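Local coordinates for polysaccharide biosynthesis protein CapD (Bacillus thuringiensis HD-771, PDB 6BWC), which probably dehydrates UDP-N-acetylglucosamine with bound NADP, as a member of the short-chain dehydrogenase family, on the way to CMP-pseudaminic acid for flagellin glycosylation, at residues 17-22 with 205-210; 87-92 with 173-178; 165-170 with 211-216. The protein carries 2 engineered substitutions. One frame throughout, in Å; residues are numbered along the deposited sequence.

Contact 1: 17-22 with 205-210. With NAP (NADP nicotinamide-adenine-dinucleotide phosphate), chain N.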
loop_
_atom_site.group_PDB
_atom_site.type_symbol
_atom_site.label_atom_id
_atom_site.label_comp_id
_atom_site.label_asym_id
_atom_site.label_seq_id
_atom_site.Cartn_x
_atom_site.Cartn_y
_atom_site.Cartn_z
ATOM N N GLY C 17 -21.863 14.078 12.937
ATOM C CA GLY C 17 -23.179 13.915 12.317
ATOM C C GLY C 17 -24.359 13.850 13.273
ATOM O O GLY C 17 -24.197 14.012 14.479
ATOM N N THR C 18 -25.541 13.593 12.709
ATOM C CA THR C 18 -26.808 13.657 13.428
ATOM C C THR C 18 -26.849 12.719 14.643
ATOM O O THR C 18 -27.141 13.145 15.781
ATOM C CB THR C 18 -27.977 13.335 12.478
ATOM O OG1 THR C 18 -28.090 14.375 11.507
ATOM C CG2 THR C 18 -29.321 13.176 13.229
ATOM N N ILE C 19 -26.546 11.452 14.393
ATOM C CA ILE C 19 -26.632 10.436 15.431
ATOM C C ILE C 19 -25.399 10.443 16.342
ATOM O O ILE C 19 -25.513 10.213 17.552
ATOM C CB ILE C 19 -26.938 9.062 14.807
ATOM C CG1 ILE C 19 -28.394 9.073 14.316
ATOM C CG2 ILE C 19 -26.722 7.932 15.808
ATOM C CD1 ILE C 19 -28.720 8.049 13.270
ATOM N N GLY C 20 -24.238 10.739 15.770
ATOM C CA GLY C 20 -23.006 10.852 16.539
ATOM C C GLY C 20 -22.960 11.984 17.549
ATOM O O GLY C 20 -22.424 11.793 18.635
ATOM N N LYS C 21 -23.498 13.155 17.191
ATOM C CA LYS C 21 -23.661 14.246 18.154
ATOM C C LYS C 21 -24.647 13.888 19.261
ATOM O O LYS C 21 -24.337 14.068 20.447
ATOM C CB LYS C 21 -24.149 15.539 17.511
ATOM C CG LYS C 21 -23.075 16.387 16.837
ATOM C CD LYS C 21 -23.432 17.884 16.860
ATOM C CE LYS C 21 -24.717 18.250 16.114
ATOM N NZ LYS C 21 -25.494 19.286 16.860
ATOM N N SER C 22 -25.831 13.393 18.903
ATOM C CA SER C 22 -26.816 13.054 19.941
ATOM C C SER C 22 -26.224 12.049 20.951
ATOM O O SER C 22 -26.311 12.282 22.156
ATOM C CB SER C 22 -28.141 12.539 19.354
ATOM O OG SER C 22 -29.231 12.908 20.184
ATOM N N MET C 205 -37.937 6.434 12.895
ATOM C CA MET C 205 -37.650 6.568 14.328
ATOM C C MET C 205 -37.204 7.999 14.654
ATOM O O MET C 205 -36.803 8.746 13.772
ATOM C CB MET C 205 -36.606 5.521 14.782
ATOM C CG MET C 205 -35.187 5.738 14.291
ATOM S SD MET C 205 -34.097 4.280 14.334
ATOM C CE MET C 205 -34.212 3.872 16.080
ATOM N N THR C 206 -37.326 8.386 15.923
ATOM C CA THR C 206 -36.818 9.681 16.422
ATOM C C THR C 206 -35.268 9.664 16.643
ATOM O O THR C 206 -34.604 8.616 16.663
ATOM C CB THR C 206 -37.554 10.138 17.730
ATOM O OG1 THR C 206 -37.208 9.298 18.839
ATOM C CG2 THR C 206 -39.097 10.159 17.550
ATOM N N LEU C 207 -34.689 10.839 16.797
ATOM C CA LEU C 207 -33.268 10.924 17.077
ATOM C C LEU C 207 -32.961 10.247 18.393
ATOM O O LEU C 207 -31.959 9.559 18.483
ATOM C CB LEU C 207 -32.849 12.384 17.116
ATOM C CG LEU C 207 -31.397 12.763 17.342
ATOM C CD1 LEU C 207 -30.463 11.954 16.463
ATOM C CD2 LEU C 207 -31.231 14.252 17.051
ATOM N N ASN C 208 -33.848 10.421 19.387
ATOM C CA ASN C 208 -33.693 9.828 20.743
ATOM C C ASN C 208 -33.959 8.344 20.771
ATOM O O ASN C 208 -33.352 7.619 21.537
ATOM C CB ASN C 208 -34.642 10.459 21.781
ATOM C CG ASN C 208 -34.396 11.937 21.978
ATOM O OD1 ASN C 208 -35.048 12.762 21.344
ATOM N ND2 ASN C 208 -33.443 12.279 22.825
ATOM N N GLN C 209 -34.930 7.904 19.994
ATOM C CA GLN C 209 -35.110 6.479 19.751
ATOM C C GLN C 209 -33.805 5.840 19.192
ATOM O O GLN C 209 -33.354 4.799 19.673
ATOM C CB GLN C 209 -36.320 6.270 18.815
ATOM C CG GLN C 209 -37.666 6.426 19.536
ATOM C CD GLN C 209 -38.889 6.118 18.673
ATOM O OE1 GLN C 209 -39.054 6.624 17.563
ATOM N NE2 GLN C 209 -39.757 5.279 19.193
ATOM N N ALA C 210 -33.199 6.510 18.210
ATOM C CA ALA C 210 -31.937 6.079 17.593
ATOM C C ALA C 210 -30.795 6.138 18.576
ATOM O O ALA C 210 -30.063 5.181 18.732
ATOM C CB ALA C 210 -31.614 6.922 16.357
HETATM P PA NAP N . -24.384 11.736 9.093
HETATM O O1A NAP N . -25.086 12.913 9.711
HETATM O O2A NAP N . -24.004 11.869 7.658
HETATM O O5B NAP N . -23.099 11.351 9.952
HETATM C C5B NAP N . -21.964 10.769 9.308
HETATM C C4B NAP N . -20.738 10.927 10.203
HETATM O O4B NAP N . -19.608 10.201 9.725
HETATM C C3B NAP N . -20.296 12.365 10.222
HETATM O O3B NAP N . -19.744 12.554 11.522
HETATM C C2B NAP N . -19.265 12.423 9.125
HETATM O O2B NAP N . -18.473 13.577 9.314
HETATM C C1B NAP N . -18.553 11.083 9.316
HETATM N N9A NAP N . -17.834 10.429 8.170
HETATM C C8A NAP N . -18.235 10.201 6.886
HETATM N N7A NAP N . -17.279 9.532 6.154
HETATM C C5A NAP N . -16.245 9.318 6.986
HETATM C C6A NAP N . -14.902 8.690 6.920
HETATM N N6A NAP N . -14.436 8.128 5.795
HETATM N N1A NAP N . -14.139 8.680 8.025
HETATM C C2A NAP N . -14.543 9.228 9.184
HETATM N N3A NAP N . -15.739 9.822 9.325
HETATM C C4A NAP N . -16.619 9.900 8.296
HETATM O O3 NAP N . -25.214 10.363 9.274
HETATM P PN NAP N . -26.257 9.974 10.452
HETATM O O1N NAP N . -25.796 10.482 11.811
HETATM O O2N NAP N . -27.646 10.249 9.965
HETATM O O5D NAP N . -26.179 8.386 10.418
HETATM C C5D NAP N . -25.194 7.736 11.182
HETATM C C4D NAP N . -25.216 6.238 10.897
HETATM O O4D NAP N . -26.578 5.796 10.977
HETATM C C3D NAP N . -24.673 5.750 9.542
HETATM O O3D NAP N . -23.798 4.644 9.777
HETATM C C2D NAP N . -25.886 5.302 8.761
HETATM O O2D NAP N . -25.613 4.185 7.908
HETATM C C1D NAP N . -26.861 4.925 9.876
HETATM N N1N NAP N . -28.281 5.031 9.520
HETATM C C2N NAP N . -28.821 6.256 9.414
HETATM C C3N NAP N . -30.147 6.478 9.088
HETATM C C7N NAP N . -30.732 7.839 8.939
HETATM O O7N NAP N . -31.868 7.933 8.471
HETATM N N7N NAP N . -30.048 8.938 9.270
HETATM C C4N NAP N . -31.037 5.307 8.886
HETATM C C5N NAP N . -30.345 4.020 9.016
HETATM C C6N NAP N . -29.005 3.925 9.350
HETATM P P2B NAP N . -17.550 14.170 8.133
HETATM O O1X NAP N . -17.202 15.512 8.750
HETATM O O2X NAP N . -16.332 13.274 8.064
HETATM O O3X NAP N . -18.413 14.194 6.849
#
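Ile19, which packs on Leu207 and Ala210 with its side chain, uses its backbone N for a nearly straight hydrogen bond to O1N of the NADP, 2.9 Å long with 172° at the hydrogen. One residue earlier, Thr18 N donates to NADP O1A at 3.1 Å, so successive amides of the first helical turn hold one oxygen on each phosphorus. A weaker bond joins Gly17 N to the ribose oxygen O3B. Gly17 is the N-cap of the helix, and the positive end of the helix dipole probably favours the pyrophosphate there; the glycine-rich turn is consistent with a Rossmann-type phosphate-binding loop. Apolar packing joins the first turns of helix 18-29 to helix 207-220. Leu207 CG stands anti to its backbone N (chi1 -178°), and CD1 beyond it wedges against Thr18, 3.6 Å from Thr18 CG2 and close to the Thr18 carbonyl oxygen. Ile19 CG1 lies 4.1 Å from Leu207 CD1, the two side chains running past each other in opposite senses, and Ile19 CD1 reaches on to the nicotinamide ribose. Ser22 OG rests on Leu207 CG at 3.6 Å and makes a weak hydrogen bond with Thr211. The start of helix 207-220 is fixed by a capping box: Gln209 N donates to Thr206 OG1 at 2.9 Å, and Thr206 N returns a bond to Gln209 OE1 on an in-plane lone pair. Helix 18-29 thus lies beside helix 207-220, with Val172 of strand 171-172 touched by both Ile19 and Ala210, and Phe169 of strand 163-169 by Ile19.

Contact 2: 87-92 with 173-178. With UD1 (uridine-diphosphate-N-acetylglucosamine), chain O.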
loop_
_atom_site.group_PDB
_atom_site.type_symbol
_atom_site.label_atom_id
_atom_site.label_comp_id
_atom_site.label_asym_id
_atom_site.label_seq_id
_atom_site.Cartn_x
_atom_site.Cartn_y
_atom_site.Cartn_z
ATOM N N ALA C 87 -20.206 6.602 7.912
ATOM C CA ALA C 87 -20.659 5.914 6.680
ATOM C C ALA C 87 -21.176 6.902 5.637
ATOM O O ALA C 87 -21.570 8.032 5.933
ATOM C CB ALA C 87 -21.757 4.894 6.961
ATOM N N MET C 88 -21.182 6.445 4.397
ATOM C CA MET C 88 -21.990 7.082 3.371
ATOM C C MET C 88 -23.333 6.392 3.473
ATOM O O MET C 88 -23.397 5.169 3.313
ATOM C CB MET C 88 -21.394 6.887 1.977
ATOM C CG MET C 88 -20.175 7.754 1.712
ATOM S SD MET C 88 -19.346 7.212 0.234
ATOM C CE MET C 88 -20.516 7.779 -0.988
ATOM N N LYS C 89 -24.371 7.185 3.745
ATOM C CA LYS C 89 -25.711 6.717 4.075
ATOM C C LYS C 89 -26.759 7.089 3.038
ATOM O O LYS C 89 -27.953 6.917 3.300
ATOM C CB LYS C 89 -26.143 7.348 5.405
ATOM C CG LYS C 89 -26.350 8.884 5.402
ATOM C CD LYS C 89 -27.155 9.319 6.619
ATOM C CE LYS C 89 -27.450 10.801 6.588
ATOM N NZ LYS C 89 -28.515 11.176 7.565
ATOM N N HIS C 90 -26.335 7.640 1.902
ATOM C CA HIS C 90 -27.255 8.062 0.856
ATOM C C HIS C 90 -27.333 7.007 -0.206
ATOM O O HIS C 90 -26.309 6.650 -0.785
ATOM C CB HIS C 90 -26.766 9.314 0.175
ATOM C CG HIS C 90 -27.220 10.577 0.818
ATOM N ND1 HIS C 90 -28.236 11.346 0.296
ATOM C CD2 HIS C 90 -26.770 11.235 1.909
ATOM C CE1 HIS C 90 -28.414 12.408 1.058
ATOM N NE2 HIS C 90 -27.530 12.369 2.039
ATOM N N VAL C 91 -28.553 6.549 -0.485
ATOM C CA VAL C 91 -28.790 5.518 -1.481
ATOM C C VAL C 91 -28.292 5.977 -2.846
ATOM O O VAL C 91 -27.512 5.242 -3.480
ATOM C CB VAL C 91 -30.273 5.091 -1.533
ATOM C CG1 VAL C 91 -30.601 4.304 -2.794
ATOM C CG2 VAL C 91 -30.597 4.244 -0.312
ATOM N N SER C 92 -28.696 7.176 -3.283
ATOM C CA SER C 92 -28.359 7.631 -4.638
ATOM C C SER C 92 -26.844 7.769 -4.778
ATOM O O SER C 92 -26.263 7.146 -5.664
ATOM C CB SER C 92 -29.087 8.934 -5.030
ATOM O OG SER C 92 -28.345 10.089 -4.688
ATOM N N MET C 173 -35.560 10.787 11.788
ATOM C CA MET C 173 -36.253 12.020 11.372
ATOM C C MET C 173 -35.488 13.338 11.612
ATOM O O MET C 173 -35.054 13.649 12.735
ATOM C CB MET C 173 -37.606 12.119 12.047
ATOM C CG MET C 173 -38.430 10.879 11.875
ATOM S SD MET C 173 -40.170 11.187 12.175
ATOM C CE MET C 173 -40.500 9.596 12.941
ATOM N N GLY C 174 -35.360 14.116 10.537
ATOM C CA GLY C 174 -34.605 15.367 10.546
ATOM C C GLY C 174 -33.106 15.206 10.388
ATOM O O GLY C 174 -32.389 16.223 10.316
ATOM N N SER C 175 -32.632 13.955 10.308
ATOM C CA SER C 175 -31.209 13.674 10.190
ATOM C C SER C 175 -30.662 14.248 8.889
ATOM O O SER C 175 -31.369 14.273 7.875
ATOM C CB SER C 175 -30.944 12.171 10.241
ATOM O OG SER C 175 -31.397 11.532 9.059
ATOM N N ARG C 176 -29.412 14.714 8.945
ATOM C CA ARG C 176 -28.756 15.394 7.818
ATOM C C ARG C 176 -29.044 14.831 6.402
ATOM O O ARG C 176 -28.713 13.691 6.099
ATOM C CB ARG C 176 -27.243 15.436 8.056
ATOM C CG ARG C 176 -26.770 16.722 8.717
ATOM C CD ARG C 176 -25.472 16.536 9.493
ATOM N NE ARG C 176 -24.558 15.532 8.916
ATOM C CZ ARG C 176 -23.536 15.777 8.086
ATOM N NH1 ARG C 176 -23.254 17.016 7.670
ATOM N NH2 ARG C 176 -22.775 14.764 7.677
ATOM N N GLY C 177 -29.643 15.654 5.544
ATOM C CA GLY C 177 -29.835 15.310 4.143
ATOM C C GLY C 177 -31.041 14.449 3.895
ATOM O O GLY C 177 -31.100 13.743 2.906
ATOM N N SER C 178 -32.021 14.523 4.784
ATOM C CA SER C 178 -33.202 13.680 4.685
ATOM C C SER C 178 -34.398 14.491 4.192
ATOM O O SER C 178 -34.357 15.740 4.105
ATOM C CB SER C 178 -33.515 12.969 6.018
ATOM O OG SER C 178 -34.330 13.749 6.887
HETATM C "C1'" UD1 O . -32.616 6.839 4.992
HETATM C "C2'" UD1 O . -31.116 6.761 5.219
HETATM C "C3'" UD1 O . -30.568 5.375 4.884
HETATM C "C4'" UD1 O . -31.383 4.263 5.539
HETATM C "C5'" UD1 O . -32.901 4.519 5.482
HETATM C "C6'" UD1 O . -33.626 3.574 6.449
HETATM C "C7'" UD1 O . -30.286 9.038 4.789
HETATM C "C8'" UD1 O . -29.778 9.987 3.722
HETATM N "N2'" UD1 O . -30.427 7.760 4.423
HETATM O "O1'" UD1 O . -32.916 6.509 3.645
HETATM O "O3'" UD1 O . -29.187 5.314 5.294
HETATM O "O4'" UD1 O . -31.104 3.015 4.932
HETATM O "O5'" UD1 O . -33.244 5.885 5.798
HETATM O "O6'" UD1 O . -34.870 3.118 5.910
HETATM O "O7'" UD1 O . -30.596 9.468 5.899
HETATM N N1 UD1 O . -37.839 11.352 -1.345
HETATM C C2 UD1 O . -38.593 12.264 -2.143
HETATM N N3 UD1 O . -37.978 13.313 -2.713
HETATM C C4 UD1 O . -36.657 13.531 -2.555
HETATM C C5 UD1 O . -35.900 12.687 -1.782
HETATM C C6 UD1 O . -36.514 11.606 -1.168
HETATM O O2 UD1 O . -39.810 12.105 -2.342
HETATM O O4 UD1 O . -36.096 14.507 -3.078
HETATM C C1B UD1 O . -38.473 10.171 -0.719
HETATM C C2B UD1 O . -37.722 8.850 -0.896
HETATM O "O2'" UD1 O . -38.082 8.180 -2.097
HETATM C C3B UD1 O . -38.053 8.066 0.358
HETATM C C4B UD1 O . -38.255 9.165 1.380
HETATM O O4B UD1 O . -38.498 10.379 0.671
HETATM O O3B UD1 O . -39.264 7.304 0.292
HETATM C C5B UD1 O . -37.062 9.357 2.302
HETATM O O5B UD1 O . -35.858 9.760 1.632
HETATM P PA UD1 O . -34.615 10.063 2.602
HETATM O O1A UD1 O . -33.483 10.772 1.901
HETATM O O2A UD1 O . -35.085 10.663 3.931
HETATM O O3A UD1 O . -34.160 8.638 3.210
HETATM P PB UD1 O . -34.105 7.107 2.683
HETATM O O1B UD1 O . -33.520 7.065 1.287
HETATM O O2B UD1 O . -35.378 6.304 2.920
#
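Lys89 and Arg176 are joined by a hydrogen bond from Lys89 NZ to the Arg176 carbonyl oxygen, 2.9 Å long, the donor tilted 23° from the carbonyl plane. The same ammonium donates to the acetamido oxygen O7' of the UDP-sugar at 3.2 Å and forms a salt bridge with a phosphate oxygen of NADP, so it ties both ligands to the 173-178 loop. Beyond CG the lysine chain is extended, which carries NZ across to that loop. Its backbone oxygen also binds the sugar: Lys89 O accepts from UD1 O3' at 2.8 Å and, more weakly, from N2'. Ser175 OG bonds Val172 O and the nicotinamide amide N7N; Arg176 NE makes a salt bridge to the pyrophosphate. Nonpolar contact comes from the Lys89 methylenes, by the acetamido group, and from the His90 ring, which carries the acetyl methyl C8' 3.6 Å above its plane, over the centre. His90 CE1 comes within 3.5 Å of Gly177 O, approaching obliquely. Ser175 to Ser178 form a type II turn, with Gly177 in the third position at positive phi. A second subunit backs these residues: its Glu42 accepts from Lys89 N, and its Tyr43 makes a cation-pi contact with Arg176. The 173-178 loop links strand 171-172 to helix 179-190, facing the start of helix 91-96, while Tyr139 of helix 138-156 packs on Lys89.

Contact 3: 165-170 with 211-216. With NAP (NADP nicotinamide-adenine-dinucleotide phosphate), chain N.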
loop_
_atom_site.group_PDB
_atom_site.type_symbol
_atom_site.label_atom_id
_atom_site.label_comp_id
_atom_site.label_asym_id
_atom_site.label_seq_id
_atom_site.Cartn_x
_atom_site.Cartn_y
_atom_site.Cartn_z
ATOM N N THR C 165 -21.268 -5.726 18.235
ATOM C CA THR C 165 -22.719 -5.766 18.142
ATOM C C THR C 165 -23.211 -4.801 17.089
ATOM O O THR C 165 -22.633 -3.734 16.904
ATOM C CB THR C 165 -23.389 -5.327 19.461
ATOM O OG1 THR C 165 -22.587 -5.715 20.583
ATOM C CG2 THR C 165 -24.755 -5.933 19.585
ATOM N N SER C 166 -24.318 -5.156 16.448
ATOM C CA SER C 166 -24.986 -4.274 15.519
ATOM C C SER C 166 -26.340 -3.799 16.057
ATOM O O SER C 166 -27.073 -4.523 16.718
ATOM C CB SER C 166 -25.157 -4.984 14.182
ATOM O OG SER C 166 -23.920 -5.013 13.501
ATOM N N VAL C 167 -26.649 -2.553 15.768
ATOM C CA VAL C 167 -27.950 -1.956 16.021
ATOM C C VAL C 167 -28.518 -1.819 14.601
ATOM O O VAL C 167 -27.793 -2.132 13.660
ATOM C CB VAL C 167 -27.711 -0.658 16.823
ATOM C CG1 VAL C 167 -28.405 0.542 16.250
ATOM C CG2 VAL C 167 -28.091 -0.874 18.267
ATOM N N ARG C 168 -29.781 -1.434 14.400
ATOM C CA ARG C 168 -30.329 -1.382 13.026
ATOM C C ARG C 168 -31.488 -0.409 12.931
ATOM O O ARG C 168 -32.573 -0.642 13.462
ATOM C CB ARG C 168 -30.740 -2.793 12.572
ATOM C CG ARG C 168 -30.753 -3.070 11.066
ATOM C CD ARG C 168 -31.414 -4.434 10.776
ATOM N NE ARG C 168 -30.487 -5.566 10.587
ATOM C CZ ARG C 168 -30.845 -6.847 10.398
ATOM N NH1 ARG C 168 -32.116 -7.224 10.387
ATOM N NH2 ARG C 168 -29.929 -7.781 10.210
ATOM N N PHE C 169 -31.237 0.691 12.240
ATOM C CA PHE C 169 -32.127 1.859 12.247
ATOM C C PHE C 169 -33.117 1.852 11.080
ATOM O O PHE C 169 -32.883 1.222 10.032
ATOM C CB PHE C 169 -31.319 3.180 12.103
ATOM C CG PHE C 169 -30.328 3.483 13.210
ATOM C CD1 PHE C 169 -29.215 4.264 12.924
ATOM C CD2 PHE C 169 -30.499 3.043 14.515
ATOM C CE1 PHE C 169 -28.292 4.597 13.904
ATOM C CE2 PHE C 169 -29.578 3.376 15.502
ATOM C CZ PHE C 169 -28.467 4.148 15.193
ATOM N N GLY C 170 -34.190 2.617 11.253
ATOM C CA GLY C 170 -34.972 3.114 10.122
ATOM C C GLY C 170 -34.844 4.612 10.041
ATOM O O GLY C 170 -34.109 5.211 10.803
ATOM N N THR C 211 -30.651 7.270 19.234
ATOM C CA THR C 211 -29.629 7.437 20.271
ATOM C C THR C 211 -29.714 6.372 21.413
ATOM O O THR C 211 -28.691 5.743 21.751
ATOM C CB THR C 211 -29.678 8.866 20.865
ATOM O OG1 THR C 211 -30.010 9.809 19.842
ATOM C CG2 THR C 211 -28.345 9.252 21.461
ATOM N N MET C 212 -30.913 6.164 21.970
ATOM C CA MET C 212 -31.108 5.240 23.093
ATOM C C MET C 212 -30.938 3.799 22.692
ATOM O O MET C 212 -30.411 3.000 23.463
ATOM C CB MET C 212 -32.478 5.421 23.760
ATOM C CG MET C 212 -32.639 6.707 24.554
ATOM S SD MET C 212 -31.200 7.156 25.561
ATOM C CE MET C 212 -31.033 5.653 26.559
ATOM N N LEU C 213 -31.383 3.467 21.489
ATOM C CA LEU C 213 -31.181 2.127 20.936
ATOM C C LEU C 213 -29.700 1.773 20.970
ATOM O O LEU C 213 -29.317 0.755 21.538
ATOM C CB LEU C 213 -31.729 2.054 19.499
ATOM C CG LEU C 213 -31.658 0.689 18.792
ATOM C CD1 LEU C 213 -32.412 -0.372 19.596
ATOM C CD2 LEU C 213 -32.152 0.711 17.337
ATOM N N THR C 214 -28.880 2.655 20.388
ATOM C CA THR C 214 -27.427 2.461 20.299
ATOM C C THR C 214 -26.749 2.404 21.681
ATOM O O THR C 214 -26.044 1.432 22.000
ATOM C CB THR C 214 -26.742 3.563 19.445
ATOM O OG1 THR C 214 -27.586 3.970 18.354
ATOM C CG2 THR C 214 -25.404 3.055 18.881
ATOM N N ILE C 215 -26.985 3.429 22.497
ATOM C CA ILE C 215 -26.481 3.452 23.875
ATOM C C ILE C 215 -26.890 2.190 24.698
ATOM O O ILE C 215 -26.025 1.603 25.375
ATOM C CB ILE C 215 -26.846 4.793 24.564
ATOM C CG1 ILE C 215 -25.895 5.878 24.089
ATOM C CG2 ILE C 215 -26.762 4.699 26.078
ATOM C CD1 ILE C 215 -26.382 7.280 24.352
ATOM N N GLU C 216 -28.164 1.765 24.631
ATOM C CA GLU C 216 -28.614 0.492 25.305
ATOM C C GLU C 216 -27.822 -0.723 24.860
ATOM O O GLU C 216 -27.310 -1.482 25.685
ATOM C CB GLU C 216 -30.099 0.173 25.079
ATOM C CG GLU C 216 -30.935 0.287 26.338
ATOM C CD GLU C 216 -30.914 -0.973 27.198
ATOM O OE1 GLU C 216 -31.258 -2.047 26.670
ATOM O OE2 GLU C 216 -30.601 -0.892 28.411
HETATM P PA NAP N . -24.384 11.736 9.093
HETATM O O1A NAP N . -25.086 12.913 9.711
HETATM O O2A NAP N . -24.004 11.869 7.658
HETATM O O5B NAP N . -23.099 11.351 9.952
HETATM C C5B NAP N . -21.964 10.769 9.308
HETATM C C4B NAP N . -20.738 10.927 10.203
HETATM O O4B NAP N . -19.608 10.201 9.725
HETATM C C3B NAP N . -20.296 12.365 10.222
HETATM O O3B NAP N . -19.744 12.554 11.522
HETATM C C2B NAP N . -19.265 12.423 9.125
HETATM O O2B NAP N . -18.473 13.577 9.314
HETATM C C1B NAP N . -18.553 11.083 9.316
HETATM N N9A NAP N . -17.834 10.429 8.170
HETATM C C8A NAP N . -18.235 10.201 6.886
HETATM N N7A NAP N . -17.279 9.532 6.154
HETATM C C5A NAP N . -16.245 9.318 6.986
HETATM C C6A NAP N . -14.902 8.690 6.920
HETATM N N6A NAP N . -14.436 8.128 5.795
HETATM N N1A NAP N . -14.139 8.680 8.025
HETATM C C2A NAP N . -14.543 9.228 9.184
HETATM N N3A NAP N . -15.739 9.822 9.325
HETATM C C4A NAP N . -16.619 9.900 8.296
HETATM O O3 NAP N . -25.214 10.363 9.274
HETATM P PN NAP N . -26.257 9.974 10.452
HETATM O O1N NAP N . -25.796 10.482 11.811
HETATM O O2N NAP N . -27.646 10.249 9.965
HETATM O O5D NAP N . -26.179 8.386 10.418
HETATM C C5D NAP N . -25.194 7.736 11.182
HETATM C C4D NAP N . -25.216 6.238 10.897
HETATM O O4D NAP N . -26.578 5.796 10.977
HETATM C C3D NAP N . -24.673 5.750 9.542
HETATM O O3D NAP N . -23.798 4.644 9.777
HETATM C C2D NAP N . -25.886 5.302 8.761
HETATM O O2D NAP N . -25.613 4.185 7.908
HETATM C C1D NAP N . -26.861 4.925 9.876
HETATM N N1N NAP N . -28.281 5.031 9.520
HETATM C C2N NAP N . -28.821 6.256 9.414
HETATM C C3N NAP N . -30.147 6.478 9.088
HETATM C C7N NAP N . -30.732 7.839 8.939
HETATM O O7N NAP N . -31.868 7.933 8.471
HETATM N N7N NAP N . -30.048 8.938 9.270
HETATM C C4N NAP N . -31.037 5.307 8.886
HETATM C C5N NAP N . -30.345 4.020 9.016
HETATM C C6N NAP N . -29.005 3.925 9.350
HETATM P P2B NAP N . -17.550 14.170 8.133
HETATM O O1X NAP N . -17.202 15.512 8.750
HETATM O O2X NAP N . -16.332 13.274 8.064
HETATM O O3X NAP N . -18.413 14.194 6.849
#
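Phe169 turns the rim of its ring to Leu213, Thr214 and the NADP. Thr214 OG1 lies in the ring plane, 3.3 Å from Phe169 CZ, and the ribose oxygen O4D is likewise in plane at Phe169 CE1, 3.6 Å away. Leu213 CD2 sits at another part of the rim, 4.0 Å from Phe169 CD2. Phe169 CG is anti to the carbonyl carbon (chi1 -62°); Phe169 CD1 lies by C6N and N1N of the nicotinamide, CE1 by the ribose, while Phe169 CB itself approaches the nicotinamide at C5N, 3.3 Å off. Gly170 O comes 3.6 Å from C4N, the carbon that carries the hydride in nicotinamide cofactors. The phenylalanine and Thr214 side chains cross at about a right angle, and the threonine hydroxyl is already bonded to Ala210 O one helical turn back. Strand 163-169 is a central parallel strand of the Rossmann-type sheet, between 123-129 and 226-229; helix 207-220 packs on one face of it, with segment axes 8.7 Å apart and N-to-C directions at 168°, so nearly antiparallel. Val167 is the strand's main apolar contact with the helix: CG1 lies 3.9 Å from Leu213 CD2, and CG2 rests by the Leu213 carbonyl oxygen and Thr214 CA. Leu213 CG is anti to its backbone N (chi1 -177°). Leu213 CD2 touches both Val167 CG1 and Phe169 CD2. Arg168 points away from the helix, and its guanidinium forms salt bridges with Glu147 and Glu280.

How the contacts relate
All three contacts line part of the NADP site, from the pyrophosphate to the nicotinamide. Contacts 1 and 2 have centres about 12 Å apart and meet where Thr18 OG1 probably hydrogen-bonds Arg176 N at 2.9 Å, so the phosphate-binding turn is tied directly to the loop that also touches the UDP-sugar; a backbone link, Met205 O to Met173 N, probably a hydrogen bond, is 3.1 Å. Contacts 1 and 3 share helix 207-220, their centres about 10 Å apart: Ile19 CD1 packs on Phe169 CE1 at 3.5 Å. Contacts 2 and 3, with centres about 16 Å apart, adjoin only in sequence, through 165-170 and 173-178, both reaching the nicotinamide and the UDP-sugar.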